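Local coordinates for L-threonine 3-dehydrogenase (Clostridioides difficile, PDB 7OL1), which probably oxidises the 3-hydroxyl of L-threonine with NAD as cofactor, at residues Ser223-Met234 and Ile262-Glu271. Numbering follows the deposited sequence.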
# COMPACT_ATOMS: atom_id res chain seq x y z
N SER A 223 -11.06 1.30 33.14
CA SER A 223 -10.61 1.65 31.76
C SER A 223 -9.17 1.18 31.56
O SER A 223 -8.35 1.42 32.45
CB SER A 223 -10.70 3.14 31.47
OG SER A 223 -11.94 3.70 31.91
N TYR A 224 -8.88 0.54 30.43
CA TYR A 224 -7.51 0.16 30.00
C TYR A 224 -6.95 1.32 29.17
O TYR A 224 -5.76 1.27 28.74
CB TYR A 224 -7.48 -1.24 29.35
CG TYR A 224 -8.38 -1.50 28.16
CD1 TYR A 224 -9.68 -1.95 28.31
CD2 TYR A 224 -7.90 -1.34 26.87
CE1 TYR A 224 -10.50 -2.19 27.21
CE2 TYR A 224 -8.71 -1.58 25.76
CZ TYR A 224 -10.01 -2.01 25.93
OH TYR A 224 -10.78 -2.24 24.82
N ILE A 225 -7.75 2.38 29.00
CA ILE A 225 -7.45 3.56 28.13
C ILE A 225 -7.52 4.84 28.98
O ILE A 225 -8.53 5.02 29.70
CB ILE A 225 -8.38 3.55 26.91
CG1 ILE A 225 -7.75 2.77 25.75
CG2 ILE A 225 -8.78 4.96 26.49
CD1 ILE A 225 -8.74 2.20 24.76
N ALA A 226 -6.47 5.66 28.87
CA ALA A 226 -6.19 6.86 29.69
C ALA A 226 -7.31 7.88 29.50
O ALA A 226 -7.85 7.93 28.39
CB ALA A 226 -4.85 7.44 29.31
N GLU A 227 -7.62 8.66 30.54
CA GLU A 227 -8.72 9.66 30.52
C GLU A 227 -8.31 10.77 29.55
O GLU A 227 -7.09 10.92 29.31
CB GLU A 227 -9.06 10.13 31.94
CG GLU A 227 -8.32 11.35 32.45
CD GLU A 227 -8.65 11.67 33.90
OE1 GLU A 227 -9.84 11.77 34.23
OE2 GLU A 227 -7.71 11.78 34.71
N GLY A 228 -9.29 11.46 28.95
CA GLY A 228 -9.04 12.50 27.92
C GLY A 228 -8.50 11.99 26.58
O GLY A 228 -8.31 12.84 25.67
N THR A 229 -8.27 10.68 26.38
CA THR A 229 -7.88 10.09 25.07
C THR A 229 -9.10 10.06 24.14
O THR A 229 -10.06 9.34 24.44
CB THR A 229 -7.23 8.71 25.22
OG1 THR A 229 -6.07 8.83 26.04
CG2 THR A 229 -6.82 8.13 23.88
N LYS A 230 -9.07 10.81 23.03
CA LYS A 230 -10.23 10.98 22.12
C LYS A 230 -10.03 10.08 20.89
O LYS A 230 -8.84 9.91 20.45
CB LYS A 230 -10.43 12.46 21.78
CG LYS A 230 -11.35 13.21 22.73
CD LYS A 230 -11.60 14.67 22.37
CE LYS A 230 -13.05 15.11 22.52
NZ LYS A 230 -13.56 15.66 21.25
N MET A 231 -11.13 9.51 20.38
CA MET A 231 -11.16 8.52 19.26
C MET A 231 -12.46 8.66 18.46
O MET A 231 -13.50 8.96 19.06
CB MET A 231 -11.08 7.09 19.81
CG MET A 231 -9.69 6.49 19.68
SD MET A 231 -9.46 4.94 20.60
CE MET A 231 -10.24 5.35 22.16
N ASP A 232 -12.45 8.38 17.16
CA ASP A 232 -13.76 8.26 16.46
C ASP A 232 -14.43 6.94 16.87
O ASP A 232 -13.71 5.92 17.05
CB ASP A 232 -13.65 8.27 14.95
CG ASP A 232 -13.21 9.61 14.41
OD1 ASP A 232 -11.97 9.85 14.43
OD2 ASP A 232 -14.11 10.36 13.95
N MET A 233 -15.75 7.00 16.96
CA MET A 233 -16.65 5.87 17.23
C MET A 233 -17.91 6.03 16.38
O MET A 233 -18.19 7.16 15.91
CB MET A 233 -17.07 5.82 18.69
CG MET A 233 -15.92 5.69 19.62
SD MET A 233 -15.35 4.04 19.70
CE MET A 233 -14.09 4.24 20.96
N MET A 234 -18.63 4.92 16.22
CA MET A 234 -19.92 4.85 15.51
C MET A 234 -20.72 3.66 16.09
O MET A 234 -20.10 2.64 16.48
CB MET A 234 -19.64 4.71 14.01
CG MET A 234 -20.89 4.84 13.17
SD MET A 234 -20.66 4.87 11.36
CE MET A 234 -19.24 5.95 11.23
N ILE A 262 -15.64 8.01 7.59
CA ILE A 262 -16.98 8.24 8.17
C ILE A 262 -16.79 8.28 9.67
O ILE A 262 -15.80 7.73 10.16
CB ILE A 262 -18.01 7.17 7.75
CG1 ILE A 262 -17.59 5.77 8.17
CG2 ILE A 262 -18.30 7.23 6.27
CD1 ILE A 262 -18.72 4.76 8.05
N THR A 263 -17.70 8.96 10.35
CA THR A 263 -17.69 9.05 11.82
C THR A 263 -19.01 9.67 12.26
O THR A 263 -19.73 10.26 11.39
CB THR A 263 -16.47 9.82 12.33
OG1 THR A 263 -16.42 9.62 13.74
CG2 THR A 263 -16.56 11.28 11.95
N ALA A 264 -19.34 9.45 13.53
CA ALA A 264 -20.58 9.90 14.20
C ALA A 264 -20.24 10.70 15.45
O ALA A 264 -21.11 11.47 15.88
CB ALA A 264 -21.41 8.69 14.55
N MET A 265 -19.05 10.49 16.01
CA MET A 265 -18.64 11.02 17.33
C MET A 265 -17.14 10.77 17.56
O MET A 265 -16.60 9.88 16.90
CB MET A 265 -19.51 10.44 18.47
CG MET A 265 -19.63 8.92 18.56
SD MET A 265 -21.04 8.25 19.57
CE MET A 265 -22.41 8.49 18.44
N SER A 266 -16.49 11.65 18.33
CA SER A 266 -15.21 11.45 19.07
C SER A 266 -15.50 11.58 20.56
O SER A 266 -16.33 12.42 20.92
CB SER A 266 -14.15 12.45 18.69
OG SER A 266 -14.11 12.65 17.29
N PHE A 267 -14.82 10.81 21.41
CA PHE A 267 -14.96 10.95 22.87
C PHE A 267 -13.88 10.19 23.65
O PHE A 267 -13.33 9.11 23.24
CB PHE A 267 -16.39 10.59 23.30
CG PHE A 267 -16.91 9.23 22.91
CD1 PHE A 267 -16.39 8.09 23.50
CD2 PHE A 267 -17.98 9.11 22.03
CE1 PHE A 267 -16.89 6.84 23.17
CE2 PHE A 267 -18.48 7.86 21.72
CZ PHE A 267 -17.94 6.73 22.29
N SER A 268 -13.55 10.81 24.77
CA SER A 268 -12.65 10.31 25.83
C SER A 268 -13.48 9.44 26.76
O SER A 268 -14.68 9.65 26.88
CB SER A 268 -12.02 11.45 26.57
OG SER A 268 -13.02 12.26 27.18
N PRO A 269 -12.86 8.47 27.46
CA PRO A 269 -13.60 7.58 28.35
C PRO A 269 -14.51 8.32 29.35
O PRO A 269 -15.60 7.85 29.69
CB PRO A 269 -12.46 6.85 29.09
CG PRO A 269 -11.31 6.84 28.10
CD PRO A 269 -11.42 8.17 27.40
N GLU A 270 -14.03 9.47 29.80
CA GLU A 270 -14.69 10.30 30.83
C GLU A 270 -15.99 10.90 30.22
O GLU A 270 -16.96 11.03 30.99
CB GLU A 270 -13.61 11.21 31.43
CG GLU A 270 -13.87 12.70 31.34
CD GLU A 270 -13.15 13.33 30.16
OE1 GLU A 270 -11.99 12.89 29.87
OE2 GLU A 270 -13.74 14.24 29.54
N GLU A 271 -16.06 11.18 28.91
CA GLU A 271 -17.28 11.76 28.27
C GLU A 271 -18.40 10.71 28.19
O GLU A 271 -19.57 11.13 28.24
CB GLU A 271 -17.02 12.32 26.86
CG GLU A 271 -16.48 13.75 26.79
CD GLU A 271 -15.74 14.12 25.49
OE1 GLU A 271 -14.54 13.78 25.35
OE2 GLU A 271 -16.36 14.77 24.61
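Met233 and Met265 form a hydrogen-bonded antiparallel pair, Met233 N giving to Met265 O at 3.0 Å, and the non-hydrogen-bonded Asp232–Ser266 pair follows, flanked by Phe267 N giving to Met231 O at 3.3 Å. Met233 O in return takes two weak bonds, from the backbone N of Met265 and of Ala264. On one face of this short ribbon the Met233 side chain, bent at chi2 (-79°), runs across the end of the Phe267 ring, its CG 3.5 Å from Phe267 CZ; the sulfur lies obliquely to the ring in a Met-aromatic contact, while Met265 SD sits in plane at the ring edge. The other face carries Asp232, whose OD2 accepts a backbone N-H from Leu304; Thr263 OG1 is modelled implausibly close to the same oxygen, so that geometry is doubtful. Strand 232-235 is also parallel to strand 184-194, and the short strand 265-266 adds an antiparallel neighbour to the otherwise parallel Rossmann-type sheet. Farther along, Met234 CE curls back against Ile262 CD1 (3.4 Å), because the chain turns at chi3 (-42°) after an extended start. At the opposite end Pro269 CG packs on Ile225 CG2 (3.5 Å), just before the Ala226–Thr229 type II turn, and its ring lies against Ala226 O and Thr229 O. The Glu271 carboxylate reaches back to the N-cap, OE1 accepting from Ser268 N (3.2 Å) and Ser268 OG (2.8 Å); the aliphatic part of Lys230 crosses beside it.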